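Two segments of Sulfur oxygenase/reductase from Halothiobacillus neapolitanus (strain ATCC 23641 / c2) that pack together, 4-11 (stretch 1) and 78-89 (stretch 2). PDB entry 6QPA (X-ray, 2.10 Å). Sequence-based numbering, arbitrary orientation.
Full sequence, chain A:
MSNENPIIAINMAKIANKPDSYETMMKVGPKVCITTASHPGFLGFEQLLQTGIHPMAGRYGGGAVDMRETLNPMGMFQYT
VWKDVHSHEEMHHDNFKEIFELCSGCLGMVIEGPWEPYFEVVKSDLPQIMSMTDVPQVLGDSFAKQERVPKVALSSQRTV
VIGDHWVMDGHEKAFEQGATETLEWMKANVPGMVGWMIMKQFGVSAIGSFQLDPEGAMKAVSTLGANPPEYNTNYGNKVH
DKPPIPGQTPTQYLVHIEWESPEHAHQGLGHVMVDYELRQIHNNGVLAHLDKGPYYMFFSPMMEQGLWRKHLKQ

Stretch 1, residues 4-11: ENPIIAIN
Stretch 2, residues 78-89: QYTVWKDVHSHE

Residues 7-11 and 78-82 form neighbouring antiparallel β-strands, their N-to-C directions 156° apart and their axes approaching to 4.7 Å; together the stretches bury 690 Å². Phi from -78° to -137° and psi from 106° to 150° keep both strands extended.

Before the strand, Pro6 (-74/167, C-gamma endo) sets its CB 3.7 Å from Val81 CG1, an apolar contact.

Ile7 opens the register opposite Trp82 (CA-CA 5.2 Å). Ile7 N donates to Trp82 O at 2.9 Å (164°), and Trp82 N returns a bond to Ile7 O at 2.8 Å (149°). The Ile7 side chain (m, m) brings CG2 4.1 Å from CG2 of Val85 (t), in the helix that follows the second strand. That helix is capped by Asp84 (chi1 p), whose OD1 accepts from Ser87 N and Ser87 OG, both at 2.7 Å.

Ile8 faces Val81 in a non-hydrogen-bonded pair, CA-CA 4.5 Å. Its side chain (m, t) lies on the other side of the sheet from Ile7, with CG2 3.8 Å from Tyr79 CB and CG1 4.2 Å from CG2 of Val81 (t). Ile8 CA also lies 3.5 Å from Thr80 O, a CA-H...O contact.

Ala9 pairs with Thr80 (CA-CA 5.3 Å): Ala9 N to Thr80 O is 2.8 Å, Thr80 N to Ala9 O 2.9 Å. Ala9 CB sits over the His88 ring face, 4.1 Å from its centroid and 13° off the normal, a CH-pi contact. Nearby, Trp82 NE1 (chi1 m, chi2 91°) donates to OG1 of Thr80 (p) at 2.8 Å. A water donates to Ala9 O at 3.0 Å and hydrogen-bonds Thr80 OG1 at 2.6 Å, bridging the strands.

Ile10 (m, t) opposes Tyr79 (chi1 m, chi2 16°), CA-CA 4.6 Å; its CD1 lies over the ring face, 4.2 Å from the centroid.

Asn11 (t) closes the ladder with Gln78 (m, t): Asn11 N to Gln78 O is 2.9 Å, Gln78 N to Asn11 O 3.0 Å.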

ATOM      1  N   GLU A   4     -72.252  -8.144   8.510  1.00 93.16           N
ATOM      2  CA  GLU A   4     -71.612  -6.853   8.249  1.00 93.94           C
ATOM      3  C   GLU A   4     -70.895  -6.835   6.887  1.00 88.99           C
ATOM      4  O   GLU A   4     -70.053  -7.699   6.598  1.00 91.72           O
ATOM      5  CB  GLU A   4     -70.633  -6.510   9.389  1.00 86.92           C
ATOM      6  CG  GLU A   4     -69.633  -5.378   9.111  1.00 84.61           C
ATOM      7  CD  GLU A   4     -70.083  -4.008   9.631  1.00 83.30           C
ATOM      8  OE1 GLU A   4     -70.344  -3.097   8.800  1.00 66.34           O
ATOM      9  OE2 GLU A   4     -70.159  -3.843  10.873  1.00 87.26           O
ATOM     10  N   ASN A   5     -71.259  -5.863   6.042  1.00 69.20           N
ATOM     11  CA  ASN A   5     -70.558  -5.591   4.788  1.00 56.31           C
ATOM     12  C   ASN A   5     -69.933  -4.208   4.916  1.00 47.77           C
ATOM     13  O   ASN A   5     -70.558  -3.195   4.559  1.00 43.55           O
ATOM     14  CB  ASN A   5     -71.498  -5.673   3.584  1.00 62.53           C
ATOM     15  CG  ASN A   5     -72.966  -5.539   3.969  1.00 77.98           C
ATOM     16  OD1 ASN A   5     -73.366  -5.896   5.080  1.00 80.89           O
ATOM     17  ND2 ASN A   5     -73.783  -5.033   3.041  1.00 78.27           N
ATOM     18  N   PRO A   6     -68.714  -4.104   5.436  1.00 44.26           N
ATOM     19  CA  PRO A   6     -68.091  -2.781   5.563  1.00 36.32           C
ATOM     20  C   PRO A   6     -67.626  -2.250   4.218  1.00 39.39           C
ATOM     21  O   PRO A   6     -67.524  -2.964   3.218  1.00 45.33           O
ATOM     22  CB  PRO A   6     -66.921  -3.030   6.518  1.00 41.78           C
ATOM     23  CG  PRO A   6     -66.565  -4.464   6.303  1.00 48.53           C
ATOM     24  CD  PRO A   6     -67.879  -5.168   6.025  1.00 41.02           C
ATOM     25  N   ILE A   7     -67.311  -0.964   4.235  1.00 28.44           N
ATOM     26  CA  ILE A   7     -66.763  -0.222   3.111  1.00 30.91           C
ATOM     27  C   ILE A   7     -65.257  -0.101   3.327  1.00 35.97           C
ATOM     28  O   ILE A   7     -64.801   0.134   4.451  1.00 32.25           O
ATOM     29  CB  ILE A   7     -67.434   1.171   3.041  1.00 35.15           C
ATOM     30  CG1 ILE A   7     -68.944   1.056   2.785  1.00 48.80           C
ATOM     31  CG2 ILE A   7     -66.761   2.080   2.047  1.00 36.33           C
ATOM     32  CD1 ILE A   7     -69.301   0.185   1.648  1.00 40.41           C
ATOM     33  N   ILE A   8     -64.476  -0.218   2.263  1.00 38.90           N
ATOM     34  CA  ILE A   8     -63.030  -0.088   2.379  1.00 32.69           C
ATOM     35  C   ILE A   8     -62.617   1.081   1.513  1.00 34.35           C
ATOM     36  O   ILE A   8     -62.897   1.095   0.309  1.00 33.44           O
ATOM     37  CB  ILE A   8     -62.282  -1.367   1.971  1.00 27.98           C
ATOM     38  CG1 ILE A   8     -62.767  -2.552   2.799  1.00 28.04           C
ATOM     39  CG2 ILE A   8     -60.748  -1.209   2.239  1.00 27.28           C
ATOM     40  CD1 ILE A   8     -62.010  -3.834   2.492  1.00 28.35           C
ATOM     41  N   ALA A   9     -61.990   2.077   2.132  1.00 25.93           N
ATOM     42  CA  ALA A   9     -61.330   3.144   1.399  1.00 30.27           C
ATOM     43  C   ALA A   9     -59.865   2.772   1.240  1.00 27.57           C
ATOM     44  O   ALA A   9     -59.205   2.385   2.214  1.00 30.69           O
ATOM     45  CB  ALA A   9     -61.487   4.498   2.109  1.00 25.69           C
ATOM     46  N   ILE A  10     -59.369   2.826   0.010  1.00 29.78           N
ATOM     47  CA  ILE A  10     -57.981   2.481  -0.267  1.00 32.46           C
ATOM     48  C   ILE A  10     -57.272   3.743  -0.703  1.00 32.02           C
ATOM     49  O   ILE A  10     -57.470   4.219  -1.823  1.00 33.36           O
ATOM     50  CB  ILE A  10     -57.839   1.378  -1.321  1.00 29.11           C
ATOM     51  CG1 ILE A  10     -58.596   0.139  -0.848  1.00 24.91           C
ATOM     52  CG2 ILE A  10     -56.350   1.085  -1.532  1.00 27.13           C
ATOM     53  CD1 ILE A  10     -58.563  -1.054  -1.835  1.00 25.98           C
ATOM     54  N   ASN A  11     -56.442   4.284   0.185  1.00 29.82           N
ATOM     55  CA  ASN A  11     -55.600   5.420  -0.145  1.00 31.19           C
ATOM     56  C   ASN A  11     -54.397   4.898  -0.924  1.00 33.30           C
ATOM     57  O   ASN A  11     -53.559   4.175  -0.373  1.00 32.41           O
ATOM     58  CB  ASN A  11     -55.180   6.143   1.133  1.00 32.52           C
ATOM     59  CG  ASN A  11     -54.596   7.489   0.857  1.00 43.39           C
ATOM     60  OD1 ASN A  11     -53.472   7.595   0.385  1.00 46.22           O
ATOM     61  ND2 ASN A  11     -55.364   8.540   1.141  1.00 51.61           N
ATOM     62  N   GLN A  78     -53.080   2.134   1.711  1.00 29.09           N
ATOM     63  CA  GLN A  78     -53.587   2.078   3.076  1.00 34.03           C
ATOM     64  C   GLN A  78     -55.077   1.769   3.006  1.00 31.17           C
ATOM     65  O   GLN A  78     -55.856   2.585   2.511  1.00 34.69           O
ATOM     66  CB  GLN A  78     -53.305   3.381   3.832  1.00 37.02           C
ATOM     67  CG  GLN A  78     -51.820   3.610   4.164  1.00 58.96           C
ATOM     68  CD  GLN A  78     -51.516   4.985   4.785  1.00 72.21           C
ATOM     69  OE1 GLN A  78     -52.043   6.009   4.353  1.00 75.63           O
ATOM     70  NE2 GLN A  78     -50.664   4.997   5.807  1.00 75.98           N
ATOM     71  N   TYR A  79     -55.472   0.575   3.442  1.00 31.75           N
ATOM     72  CA  TYR A  79     -56.890   0.295   3.619  1.00 36.11           C
ATOM     73  C   TYR A  79     -57.350   0.929   4.911  1.00 33.86           C
ATOM     74  O   TYR A  79     -56.741   0.699   5.953  1.00 32.33           O
ATOM     75  CB  TYR A  79     -57.200  -1.199   3.723  1.00 32.37           C
ATOM     76  CG  TYR A  79     -56.931  -2.078   2.534  1.00 29.04           C
ATOM     77  CD1 TYR A  79     -56.125  -1.665   1.486  1.00 28.68           C
ATOM     78  CD2 TYR A  79     -57.472  -3.357   2.489  1.00 28.71           C
ATOM     79  CE1 TYR A  79     -55.873  -2.499   0.415  1.00 31.97           C
ATOM     80  CE2 TYR A  79     -57.237  -4.201   1.427  1.00 34.20           C
ATOM     81  CZ  TYR A  79     -56.435  -3.777   0.390  1.00 35.44           C
ATOM     82  OH  TYR A  79     -56.200  -4.643  -0.665  1.00 30.18           O
ATOM     83  N   THR A  80     -58.438   1.679   4.868  1.00 28.60           N
ATOM     84  CA  THR A  80     -59.184   1.978   6.081  1.00 28.66           C
ATOM     85  C   THR A  80     -60.590   1.442   5.893  1.00 33.59           C
ATOM     86  O   THR A  80     -61.164   1.559   4.810  1.00 30.34           O
ATOM     87  CB  THR A  80     -59.213   3.478   6.436  1.00 31.76           C
ATOM     88  OG1 THR A  80     -59.710   4.223   5.330  1.00 28.26           O
ATOM     89  CG2 THR A  80     -57.788   3.971   6.810  1.00 36.86           C
ATOM     90  N   VAL A  81     -61.096   0.786   6.925  1.00 28.52           N
ATOM     91  CA  VAL A  81     -62.328   0.009   6.857  1.00 31.93           C
ATOM     92  C   VAL A  81     -63.379   0.679   7.739  1.00 28.22           C
ATOM     93  O   VAL A  81     -63.094   1.052   8.888  1.00 30.64           O
ATOM     94  CB  VAL A  81     -62.047  -1.447   7.270  1.00 34.36           C
ATOM     95  CG1 VAL A  81     -63.277  -2.327   7.053  1.00 30.65           C
ATOM     96  CG2 VAL A  81     -60.818  -1.963   6.453  1.00 28.68           C
ATOM     97  N   TRP A  82     -64.590   0.833   7.201  1.00 30.36           N
ATOM     98  CA  TRP A  82     -65.597   1.732   7.750  1.00 33.31           C
ATOM     99  C   TRP A  82     -66.967   1.073   7.752  1.00 35.78           C
ATOM    100  O   TRP A  82     -67.291   0.277   6.865  1.00 30.42           O
ATOM    101  CB  TRP A  82     -65.691   3.035   6.928  1.00 31.50           C
ATOM    102  CG  TRP A  82     -64.404   3.748   6.911  1.00 33.70           C
ATOM    103  CD1 TRP A  82     -63.396   3.621   5.986  1.00 32.53           C
ATOM    104  CD2 TRP A  82     -63.933   4.650   7.903  1.00 33.13           C
ATOM    105  NE1 TRP A  82     -62.342   4.427   6.335  1.00 27.90           N
ATOM    106  CE2 TRP A  82     -62.639   5.060   7.515  1.00 36.86           C
ATOM    107  CE3 TRP A  82     -64.485   5.171   9.082  1.00 39.54           C
ATOM    108  CZ2 TRP A  82     -61.885   5.971   8.270  1.00 30.68           C
ATOM    109  CZ3 TRP A  82     -63.736   6.082   9.829  1.00 35.55           C
ATOM    110  CH2 TRP A  82     -62.457   6.475   9.413  1.00 31.14           C
ATOM    111  N   LYS A  83     -67.789   1.469   8.727  1.00 37.66           N
ATOM    112  CA  LYS A  83     -69.184   1.047   8.719  1.00 41.66           C
ATOM    113  C   LYS A  83     -69.893   1.537   7.467  1.00 37.80           C
ATOM    114  O   LYS A  83     -70.764   0.842   6.935  1.00 40.45           O
ATOM    115  CB  LYS A  83     -69.912   1.558   9.963  1.00 38.14           C
ATOM    116  CG  LYS A  83     -69.445   0.936  11.263  1.00 44.32           C
ATOM    117  CD  LYS A  83     -70.242   1.473  12.457  1.00 44.11           C
ATOM    118  CE  LYS A  83     -69.753   0.875  13.779  1.00 50.39           C
ATOM    119  NZ  LYS A  83     -70.449   1.509  14.951  1.00 58.98           N
ATOM    120  N   ASP A  84     -69.530   2.727   6.980  1.00 35.19           N
ATOM    121  CA  ASP A  84     -70.166   3.312   5.811  1.00 30.89           C
ATOM    122  C   ASP A  84     -69.308   4.450   5.296  1.00 37.53           C
ATOM    123  O   ASP A  84     -68.361   4.890   5.956  1.00 38.03           O
ATOM    124  CB  ASP A  84     -71.581   3.804   6.132  1.00 31.02           C
ATOM    125  CG  ASP A  84     -71.636   4.615   7.411  1.00 40.24           C
ATOM    126  OD1 ASP A  84     -70.804   5.530   7.608  1.00 39.31           O
ATOM    127  OD2 ASP A  84     -72.501   4.312   8.247  1.00 44.19           O
ATOM    128  N   VAL A  85     -69.682   4.949   4.113  1.00 36.73           N
ATOM    129  CA  VAL A  85     -68.967   6.064   3.507  1.00 30.35           C
ATOM    130  C   VAL A  85     -69.015   7.280   4.418  1.00 30.70           C
ATOM    131  O   VAL A  85     -68.000   7.948   4.636  1.00 30.80           O
ATOM    132  CB  VAL A  85     -69.562   6.372   2.120  1.00 39.28           C
ATOM    133  CG1 VAL A  85     -69.107   7.743   1.613  1.00 35.91           C
ATOM    134  CG2 VAL A  85     -69.181   5.292   1.135  1.00 34.10           C
ATOM    135  N   HIS A  86     -70.188   7.559   5.004  1.00 35.42           N
ATOM    136  CA  HIS A  86     -70.353   8.773   5.795  1.00 34.49           C
ATOM    137  C   HIS A  86     -69.372   8.817   6.953  1.00 36.45           C
ATOM    138  O   HIS A  86     -68.862   9.886   7.301  1.00 35.08           O
ATOM    139  CB  HIS A  86     -71.779   8.887   6.347  1.00 36.29           C
ATOM    140  CG  HIS A  86     -71.995  10.128   7.167  1.00 42.09           C
ATOM    141  ND1 HIS A  86     -71.831  10.159   8.538  1.00 43.75           N
ATOM    142  CD2 HIS A  86     -72.312  11.395   6.803  1.00 43.11           C
ATOM    143  CE1 HIS A  86     -72.064  11.379   8.985  1.00 39.33           C
ATOM    144  NE2 HIS A  86     -72.364  12.147   7.952  1.00 41.33           N
ATOM    145  N   SER A  87     -69.117   7.668   7.578  1.00 31.69           N
ATOM    146  CA  SER A  87     -68.187   7.641   8.698  1.00 37.06           C
ATOM    147  C   SER A  87     -66.799   8.084   8.265  1.00 37.33           C
ATOM    148  O   SER A  87     -66.145   8.868   8.962  1.00 34.69           O
ATOM    149  CB  SER A  87     -68.162   6.252   9.323  1.00 32.15           C
ATOM    150  OG  SER A  87     -69.441   5.967   9.873  1.00 33.49           O
ATOM    151  N   HIS A  88     -66.339   7.610   7.113  1.00 31.54           N
ATOM    152  CA  HIS A  88     -65.022   8.017   6.642  1.00 37.91           C
ATOM    153  C   HIS A  88     -64.992   9.505   6.313  1.00 34.43           C
ATOM    154  O   HIS A  88     -64.063  10.221   6.707  1.00 34.05           O
ATOM    155  CB  HIS A  88     -64.624   7.171   5.432  1.00 37.05           C
ATOM    156  CG  HIS A  88     -63.286   7.520   4.850  1.00 36.07           C
ATOM    157  ND1 HIS A  88     -63.143   8.055   3.586  1.00 40.82           N
ATOM    158  CD2 HIS A  88     -62.036   7.414   5.354  1.00 38.93           C
ATOM    159  CE1 HIS A  88     -61.861   8.252   3.334  1.00 40.52           C
ATOM    160  NE2 HIS A  88     -61.166   7.864   4.388  1.00 41.09           N
ATOM    161  N   GLU A  89     -66.007   9.992   5.596  1.00 35.53           N
ATOM    162  CA  GLU A  89     -66.051  11.406   5.234  1.00 31.77           C
ATOM    163  C   GLU A  89     -66.142  12.290   6.466  1.00 42.07           C
ATOM    164  O   GLU A  89     -65.561  13.380   6.506  1.00 31.72           O
ATOM    165  CB  GLU A  89     -67.234  11.671   4.301  1.00 30.94           C
ATOM    166  CG  GLU A  89     -67.110  11.013   2.923  1.00 30.48           C
ATOM    167  CD  GLU A  89     -65.991  11.611   2.087  1.00 33.03           C
ATOM    168  OE1 GLU A  89     -65.755  12.843   2.176  1.00 34.79           O
ATOM    169  OE2 GLU A  89     -65.325  10.856   1.348  1.00 35.17           O
TER
HETATM  170  O   HOH W   1     -57.838   4.711   3.598  1.00 39.75           O